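Local coordinates for protein translation initiation factor eIF2B, subunit delta (Archaeoglobus fulgidus, PDB 1T5O) that probably interconverts 5-methylthioribose 1-phosphate and 5-methylthioribulose 1-phosphate, an isomerase step of methionine biosynthesis, at residues Val130-Lys135 / Ile321-Val326; Val162-Ala167 / Val171-Glu176. All coordinates share one frame; numbering follows the deposited sequence.

Contact 1: residues Val130-Lys135 / Ile321-Val326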
ATOM      1  N   VAL A 130      29.868  -6.231  -8.476  1.00 25.84           N
ATOM      2  CA  VAL A 130      30.195  -5.391  -7.324  1.00 25.13           C
ATOM      3  C   VAL A 130      30.891  -4.110  -7.798  1.00 25.31           C
ATOM      4  O   VAL A 130      30.543  -3.004  -7.363  1.00 23.50           O
ATOM      5  CB  VAL A 130      31.099  -6.138  -6.317  1.00 24.95           C
ATOM      6  CG1 VAL A 130      31.361  -5.266  -5.092  1.00 25.88           C
ATOM      7  CG2 VAL A 130      30.422  -7.450  -5.890  1.00 26.29           C
ATOM      8  N   GLU A 131      31.855  -4.259  -8.701  1.00 25.53           N
ATOM      9  CA  GLU A 131      32.595  -3.105  -9.213  1.00 27.55           C
ATOM     10  C   GLU A 131      31.671  -2.123  -9.936  1.00 25.09           C
ATOM     11  O   GLU A 131      31.787  -0.915  -9.747  1.00 24.05           O
ATOM     12  CB  GLU A 131      33.769  -3.570 -10.115  1.00 29.10           C
ATOM     13  CG  GLU A 131      33.425  -4.413 -11.329  1.00 38.27           C
ATOM     14  CD  GLU A 131      34.677  -5.029 -12.023  1.00 42.48           C
ATOM     15  OE1 GLU A 131      34.707  -5.084 -13.290  1.00 44.35           O
ATOM     16  OE2 GLU A 131      35.614  -5.459 -11.299  1.00 42.53           O
ATOM     17  N   ARG A 132      30.749  -2.647 -10.747  1.00 24.53           N
ATOM     18  CA  ARG A 132      29.756  -1.831 -11.463  1.00 25.05           C
ATOM     19  C   ARG A 132      28.893  -0.982 -10.506  1.00 22.53           C
ATOM     20  O   ARG A 132      28.616   0.186 -10.770  1.00 20.18           O
ATOM     21  CB  ARG A 132      28.791  -2.726 -12.264  1.00 29.81           C
ATOM     22  CG  ARG A 132      29.171  -2.909 -13.710  1.00 37.76           C
ATOM     23  CD  ARG A 132      28.085  -3.616 -14.551  1.00 41.42           C
ATOM     24  NE  ARG A 132      28.043  -5.068 -14.356  1.00 47.02           N
ATOM     25  CZ  ARG A 132      27.161  -5.692 -13.578  1.00 50.26           C
ATOM     26  NH1 ARG A 132      26.234  -4.993 -12.916  1.00 50.88           N
ATOM     27  NH2 ARG A 132      27.199  -7.015 -13.454  1.00 50.67           N
ATOM     28  N   ASN A 133      28.452  -1.595  -9.418  1.00 21.50           N
ATOM     29  CA  ASN A 133      27.605  -0.910  -8.435  1.00 23.25           C
ATOM     30  C   ASN A 133      28.360   0.163  -7.680  1.00 22.56           C
ATOM     31  O   ASN A 133      27.805   1.220  -7.412  1.00 23.59           O
ATOM     32  CB  ASN A 133      26.995  -1.920  -7.454  1.00 21.76           C
ATOM     33  CG  ASN A 133      25.978  -2.806  -8.128  1.00 24.69           C
ATOM     34  OD1 ASN A 133      25.400  -2.407  -9.129  1.00 25.29           O
ATOM     35  ND2 ASN A 133      25.754  -4.010  -7.593  1.00 23.86           N
ATOM     36  N   ARG A 134      29.626  -0.101  -7.335  1.00 23.04           N
ATOM     37  CA  ARG A 134      30.449   0.899  -6.640  1.00 25.43           C
ATOM     38  C   ARG A 134      30.737   2.083  -7.578  1.00 23.94           C
ATOM     39  O   ARG A 134      30.737   3.244  -7.162  1.00 22.68           O
ATOM     40  CB  ARG A 134      31.798   0.310  -6.187  1.00 26.70           C
ATOM     41  CG  ARG A 134      31.761  -0.706  -5.041  1.00 33.23           C
ATOM     42  CD  ARG A 134      33.207  -0.881  -4.585  1.00 36.33           C
ATOM     43  NE  ARG A 134      33.528  -2.130  -3.906  1.00 40.84           N
ATOM     44  CZ  ARG A 134      34.532  -2.921  -4.278  1.00 39.92           C
ATOM     45  NH1 ARG A 134      35.290  -2.591  -5.314  1.00 39.81           N
ATOM     46  NH2 ARG A 134      34.774  -4.043  -3.626  1.00 41.14           N
ATOM     47  N   LYS A 135      31.010   1.788  -8.847  1.00 24.59           N
ATOM     48  CA  LYS A 135      31.302   2.862  -9.806  1.00 24.23           C
ATOM     49  C   LYS A 135      30.020   3.712  -9.993  1.00 23.47           C
ATOM     50  O   LYS A 135      30.062   4.951  -9.965  1.00 20.20           O
ATOM     51  CB  LYS A 135      31.760   2.259 -11.143  1.00 24.09           C
ATOM     52  CG  LYS A 135      32.141   3.309 -12.155  1.00 28.00           C
ATOM     53  CD  LYS A 135      32.934   2.733 -13.319  1.00 32.47           C
ATOM     54  CE  LYS A 135      33.826   3.808 -13.950  1.00 34.01           C
ATOM     55  NZ  LYS A 135      34.479   3.281 -15.193  1.00 39.40           N
ATOM     56  N   ILE A 321      21.274   7.188 -13.292  1.00 19.17           N
ATOM     57  CA  ILE A 321      22.582   6.996 -12.696  1.00 19.60           C
ATOM     58  C   ILE A 321      23.061   5.613 -13.122  1.00 19.77           C
ATOM     59  O   ILE A 321      22.493   4.614 -12.696  1.00 18.12           O
ATOM     60  CB  ILE A 321      22.514   7.027 -11.152  1.00 21.16           C
ATOM     61  CG1 ILE A 321      21.904   8.346 -10.668  1.00 22.57           C
ATOM     62  CG2 ILE A 321      23.925   6.870 -10.582  1.00 21.93           C
ATOM     63  CD1 ILE A 321      21.568   8.340  -9.164  1.00 20.50           C
ATOM     64  N   THR A 322      24.117   5.561 -13.926  1.00 20.03           N
ATOM     65  CA  THR A 322      24.648   4.285 -14.440  1.00 19.45           C
ATOM     66  C   THR A 322      26.141   4.138 -14.103  1.00 21.12           C
ATOM     67  O   THR A 322      26.735   5.064 -13.559  1.00 20.20           O
ATOM     68  CB  THR A 322      24.479   4.227 -15.991  1.00 20.92           C
ATOM     69  OG1 THR A 322      25.494   5.023 -16.628  1.00 18.20           O
ATOM     70  CG2 THR A 322      23.081   4.758 -16.395  1.00 17.92           C
ATOM     71  N   GLU A 323      26.750   2.995 -14.426  1.00 21.34           N
ATOM     72  CA  GLU A 323      28.178   2.808 -14.137  1.00 23.40           C
ATOM     73  C   GLU A 323      29.024   3.550 -15.176  1.00 23.74           C
ATOM     74  O   GLU A 323      30.259   3.600 -15.086  1.00 25.99           O
ATOM     75  CB  GLU A 323      28.559   1.318 -14.114  1.00 24.29           C
ATOM     76  CG  GLU A 323      28.688   0.632 -15.487  1.00 21.76           C
ATOM     77  CD  GLU A 323      27.359   0.101 -15.997  1.00 24.29           C
ATOM     78  OE1 GLU A 323      26.335   0.814 -15.878  1.00 22.33           O
ATOM     79  OE2 GLU A 323      27.349  -1.028 -16.540  1.00 22.70           O
ATOM     80  N   TYR A 324      28.348   4.124 -16.164  1.00 23.41           N
ATOM     81  CA  TYR A 324      29.004   4.888 -17.220  1.00 24.80           C
ATOM     82  C   TYR A 324      28.875   6.378 -16.928  1.00 26.02           C
ATOM     83  O   TYR A 324      29.424   7.217 -17.654  1.00 27.50           O
ATOM     84  CB  TYR A 324      28.363   4.585 -18.579  1.00 26.59           C
ATOM     85  CG  TYR A 324      28.802   3.277 -19.181  1.00 27.27           C
ATOM     86  CD1 TYR A 324      29.741   3.253 -20.212  1.00 30.20           C
ATOM     87  CD2 TYR A 324      28.278   2.065 -18.729  1.00 27.31           C
ATOM     88  CE1 TYR A 324      30.148   2.040 -20.795  1.00 31.14           C
ATOM     89  CE2 TYR A 324      28.679   0.851 -19.287  1.00 28.82           C
ATOM     90  CZ  TYR A 324      29.616   0.844 -20.326  1.00 31.53           C
ATOM     91  OH  TYR A 324      30.020  -0.348 -20.898  1.00 30.87           O
ATOM     92  N   GLY A 325      28.148   6.705 -15.859  1.00 23.35           N
ATOM     93  CA  GLY A 325      27.968   8.093 -15.490  1.00 22.91           C
ATOM     94  C   GLY A 325      26.504   8.489 -15.334  1.00 23.29           C
ATOM     95  O   GLY A 325      25.593   7.672 -15.540  1.00 21.56           O
ATOM     96  N   VAL A 326      26.277   9.748 -14.966  1.00 23.31           N
ATOM     97  CA  VAL A 326      24.910  10.260 -14.806  1.00 22.54           C
ATOM     98  C   VAL A 326      24.421  10.745 -16.181  1.00 22.58           C
ATOM     99  O   VAL A 326      25.116  11.477 -16.867  1.00 24.12           O
ATOM    100  CB  VAL A 326      24.865  11.429 -13.770  1.00 19.72           C
ATOM    101  CG1 VAL A 326      23.441  11.997 -13.658  1.00 17.78           C
ATOM    102  CG2 VAL A 326      25.279  10.908 -12.402  1.00 19.14           C
TER
HETATM  103  O   HOH W   1      32.105   1.979 -16.670  1.00 42.66           O

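Contact 2: residues Val162-Ala167 / Val171-Glu176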
ATOM      1  N   VAL A 162      24.957  -8.538  -6.052  1.00 29.95           N
ATOM      2  CA  VAL A 162      25.931  -9.384  -5.346  1.00 28.12           C
ATOM      3  C   VAL A 162      26.335  -8.613  -4.091  1.00 28.01           C
ATOM      4  O   VAL A 162      26.456  -9.188  -2.994  1.00 28.17           O
ATOM      5  CB  VAL A 162      27.175  -9.681  -6.215  1.00 29.43           C
ATOM      6  CG1 VAL A 162      28.255 -10.328  -5.372  1.00 27.36           C
ATOM      7  CG2 VAL A 162      26.796 -10.621  -7.362  1.00 31.91           C
ATOM      8  N   ASP A 163      26.531  -7.304  -4.259  1.00 25.95           N
ATOM      9  CA  ASP A 163      26.863  -6.420  -3.149  1.00 25.93           C
ATOM     10  C   ASP A 163      26.715  -4.923  -3.529  1.00 24.59           C
ATOM     11  O   ASP A 163      26.654  -4.564  -4.711  1.00 25.92           O
ATOM     12  CB  ASP A 163      28.293  -6.706  -2.655  1.00 25.43           C
ATOM     13  CG  ASP A 163      28.507  -6.315  -1.189  1.00 28.57           C
ATOM     14  OD1 ASP A 163      27.523  -5.964  -0.501  1.00 26.90           O
ATOM     15  OD2 ASP A 163      29.672  -6.376  -0.718  1.00 27.57           O
ATOM     16  N   TRP A 164      26.659  -4.079  -2.502  1.00 23.96           N
ATOM     17  CA  TRP A 164      26.566  -2.617  -2.612  1.00 24.06           C
ATOM     18  C   TRP A 164      25.200  -2.069  -3.009  1.00 23.55           C
ATOM     19  O   TRP A 164      24.670  -1.169  -2.350  1.00 22.05           O
ATOM     20  CB  TRP A 164      27.630  -2.079  -3.578  1.00 23.51           C
ATOM     21  CG  TRP A 164      27.998  -0.643  -3.272  1.00 23.19           C
ATOM     22  CD1 TRP A 164      27.675   0.473  -4.004  1.00 24.05           C
ATOM     23  CD2 TRP A 164      28.765  -0.175  -2.146  1.00 25.49           C
ATOM     24  NE1 TRP A 164      28.198   1.597  -3.405  1.00 21.07           N
ATOM     25  CE2 TRP A 164      28.872   1.222  -2.265  1.00 24.44           C
ATOM     26  CE3 TRP A 164      29.378  -0.816  -1.051  1.00 27.45           C
ATOM     27  CZ2 TRP A 164      29.571   2.000  -1.327  1.00 24.56           C
ATOM     28  CZ3 TRP A 164      30.070  -0.043  -0.118  1.00 27.51           C
ATOM     29  CH2 TRP A 164      30.160   1.351  -0.266  1.00 27.09           C
ATOM     30  N   GLY A 165      24.651  -2.614  -4.090  1.00 22.47           N
ATOM     31  CA  GLY A 165      23.348  -2.197  -4.571  1.00 22.71           C
ATOM     32  C   GLY A 165      23.364  -1.142  -5.668  1.00 20.93           C
ATOM     33  O   GLY A 165      24.404  -0.575  -5.985  1.00 19.86           O
ATOM     34  N   THR A 166      22.204  -0.870  -6.256  1.00 19.52           N
ATOM     35  CA  THR A 166      22.141   0.167  -7.287  1.00 20.52           C
ATOM     36  C   THR A 166      21.652   1.462  -6.620  1.00 20.18           C
ATOM     37  O   THR A 166      22.466   2.301  -6.274  1.00 19.90           O
ATOM     38  CB  THR A 166      21.208  -0.250  -8.429  1.00 20.75           C
ATOM     39  OG1 THR A 166      19.937  -0.627  -7.885  1.00 19.54           O
ATOM     40  CG2 THR A 166      21.804  -1.434  -9.174  1.00 21.56           C
ATOM     41  N   ALA A 167      20.346   1.623  -6.411  1.00 20.17           N
ATOM     42  CA  ALA A 167      19.843   2.850  -5.756  1.00 19.18           C
ATOM     43  C   ALA A 167      20.392   3.045  -4.324  1.00 18.40           C
ATOM     44  O   ALA A 167      20.766   4.155  -3.930  1.00 17.13           O
ATOM     45  CB  ALA A 167      18.286   2.844  -5.733  1.00 20.10           C
ATOM     46  N   VAL A 171      23.331   5.589  -2.078  1.00 19.58           N
ATOM     47  CA  VAL A 171      23.241   6.041  -0.703  1.00 20.78           C
ATOM     48  C   VAL A 171      24.510   5.559   0.013  1.00 21.96           C
ATOM     49  O   VAL A 171      25.164   6.353   0.691  1.00 21.05           O
ATOM     50  CB  VAL A 171      21.992   5.471   0.016  1.00 20.70           C
ATOM     51  CG1 VAL A 171      22.058   5.775   1.506  1.00 21.97           C
ATOM     52  CG2 VAL A 171      20.719   6.103  -0.557  1.00 19.11           C
ATOM     53  N   ARG A 172      24.894   4.289  -0.151  1.00 21.42           N
ATOM     54  CA  ARG A 172      26.116   3.835   0.535  1.00 22.19           C
ATOM     55  C   ARG A 172      27.342   4.636   0.110  1.00 23.62           C
ATOM     56  O   ARG A 172      28.182   4.975   0.946  1.00 24.43           O
ATOM     57  CB  ARG A 172      26.387   2.335   0.320  1.00 22.29           C
ATOM     58  CG  ARG A 172      25.353   1.444   0.990  1.00 23.62           C
ATOM     59  CD  ARG A 172      25.737  -0.039   0.992  1.00 22.53           C
ATOM     60  NE  ARG A 172      24.775  -0.775   1.808  1.00 22.38           N
ATOM     61  CZ  ARG A 172      23.599  -1.213   1.380  1.00 22.62           C
ATOM     62  NH1 ARG A 172      23.229  -1.012   0.118  1.00 23.26           N
ATOM     63  NH2 ARG A 172      22.769  -1.808   2.229  1.00 22.15           N
ATOM     64  N   SER A 173      27.464   4.971  -1.170  1.00 24.44           N
ATOM     65  CA  SER A 173      28.636   5.740  -1.582  1.00 23.87           C
ATOM     66  C   SER A 173      28.665   7.136  -0.954  1.00 25.78           C
ATOM     67  O   SER A 173      29.745   7.633  -0.584  1.00 24.40           O
ATOM     68  CB  SER A 173      28.712   5.854  -3.104  1.00 23.95           C
ATOM     69  OG  SER A 173      28.906   4.567  -3.678  1.00 25.91           O
ATOM     70  N   ALA A 174      27.499   7.775  -0.820  1.00 22.97           N
ATOM     71  CA  ALA A 174      27.479   9.097  -0.218  1.00 24.16           C
ATOM     72  C   ALA A 174      27.793   9.025   1.278  1.00 25.31           C
ATOM     73  O   ALA A 174      28.466   9.908   1.822  1.00 26.09           O
ATOM     74  CB  ALA A 174      26.129   9.778  -0.446  1.00 23.23           C
ATOM     75  N   VAL A 175      27.285   8.000   1.948  1.00 25.66           N
ATOM     76  CA  VAL A 175      27.543   7.836   3.377  1.00 27.17           C
ATOM     77  C   VAL A 175      29.055   7.637   3.571  1.00 29.61           C
ATOM     78  O   VAL A 175      29.645   8.199   4.486  1.00 28.98           O
ATOM     79  CB  VAL A 175      26.737   6.631   3.945  1.00 27.75           C
ATOM     80  CG1 VAL A 175      27.223   6.245   5.355  1.00 27.80           C
ATOM     81  CG2 VAL A 175      25.255   7.004   4.005  1.00 27.48           C
ATOM     82  N   GLU A 176      29.671   6.853   2.687  1.00 30.66           N
ATOM     83  CA  GLU A 176      31.102   6.600   2.732  1.00 33.18           C
ATOM     84  C   GLU A 176      31.897   7.912   2.614  1.00 33.44           C
ATOM     85  O   GLU A 176      32.980   8.041   3.196  1.00 33.73           O
ATOM     86  CB  GLU A 176      31.476   5.644   1.604  1.00 35.76           C
ATOM     87  CG  GLU A 176      32.928   5.235   1.568  1.00 39.40           C
ATOM     88  CD  GLU A 176      33.161   4.031   0.671  1.00 40.82           C
ATOM     89  OE1 GLU A 176      32.728   4.048  -0.498  1.00 42.30           O
ATOM     90  OE2 GLU A 176      33.784   3.061   1.139  1.00 43.63           O
TER

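Contact 1: residues Val130-Lys135 / Ile321-Val326
Glu323 packs against Arg132 and Lys135 where the beta hairpin of strands 319-322 and 325-327, at one border of the Rossmann-like sheet, meets the long helix 111-141. Thr322 to Gly325 form a type I turn, and Thr322 OG1, taking the N-H of Tyr324 at 3.0 Å, adds an ST turn. Gly325, which closes the turn, suits its place because at its phi of 126° a CB would be jammed against the carbonyl O of Tyr324.

The tight part is the flank where the buried Glu323 meets Arg132. The two side chains run side by side in the same direction, and Glu323 OE2 lies 3.3 Å from Arg132 CD; this is packing against the aliphatic stem, since the guanidinium turns to Asp129 in a salt bridge. With CG between its backbone N and carbonyl carbon (chi1 76°), the bend at chi2 lays the Glu323 chain along the Arg132 stem, its CB 3.5 Å from Arg132 O. Its OE1 accepts from the backbone N of Lys267, tying the turn to a neighbouring loop. With an alanine here in place of Glu323, the Lys267 N-H would probably lose its mate and a gap would open beside the Arg132 stem.

The exposed flank is looser. Lys135 extends past the turn, its CD 3.3 Å from Glu323 O, and its ammonium reaches the turn through solvent: one water accepts from Lys135 NZ at 3.1 Å and donates to Glu323 O at 2.9 Å.

Contact 2: residues Val162-Ala167 / Val171-Glu176
The loop that follows strand 149-152 turns back here onto the helix it leads into, 167-176, and Trp164 fills the angle between them. Its indole lies against the helix over Arg172 and Ser173, with its far corner near Glu176: Arg172 CB sits over one face, 3.9 Å from the centroid of the six-membered ring and 21° off its normal, a CH-pi contact. At the ring edge NE1 donates to Ser173 OG at 3.1 Å, with the hydroxyl only 8° out of the indole plane. Tryptophan suits the place because it offers a broad apolar face and one N-H together. CG stands anti to the backbone N (chi1 -154°), which swings the indole toward the helix.

This is a strand-to-helix connection of the largely parallel, Rossmann-like sheet, and Ala167, the first residue of the helix, lies about 8 Å from Asn243, predicted to bind substrate (side chain to side chain). Gly165, two residues before it, has backbone angles at which a CB would be jammed against the carbonyl O of Trp164.

The arginine side chain runs past the indole in the opposite direction, extended from CG to NE, and NH1 gives a weak bond to Trp164 O at 2.9 Å, the oxygen lying at the guanidinium edge. Glu201 and Asp205 take salt bridges from NH2 and NE, probably balancing this buried charge. Ser173 OG is also bonded to Gly169 O, one turn earlier in the helix.

Helix 111-141 supplies one side of contact 1 and touches contact 2 from outside, but contact 2 is buried whereas contact 1 is only partly so, with an exposed lysine and a water along one flank. Contact 1 brings together elements far apart in sequence, the helix and the terminal hairpin of the sheet; contact 2 is local, a loop against its own helix, and lies within the chain enclosed by contact 1. Direct polar bonds and an aromatic face join the two sides of contact 2, while aliphatic stems and a water do so in contact 1. They meet at Asn133, whose ND2 probably bonds to Asp163 O at 3.1 Å, and Val130 CG2 packs on Val162 CG1 at 3.6 Å.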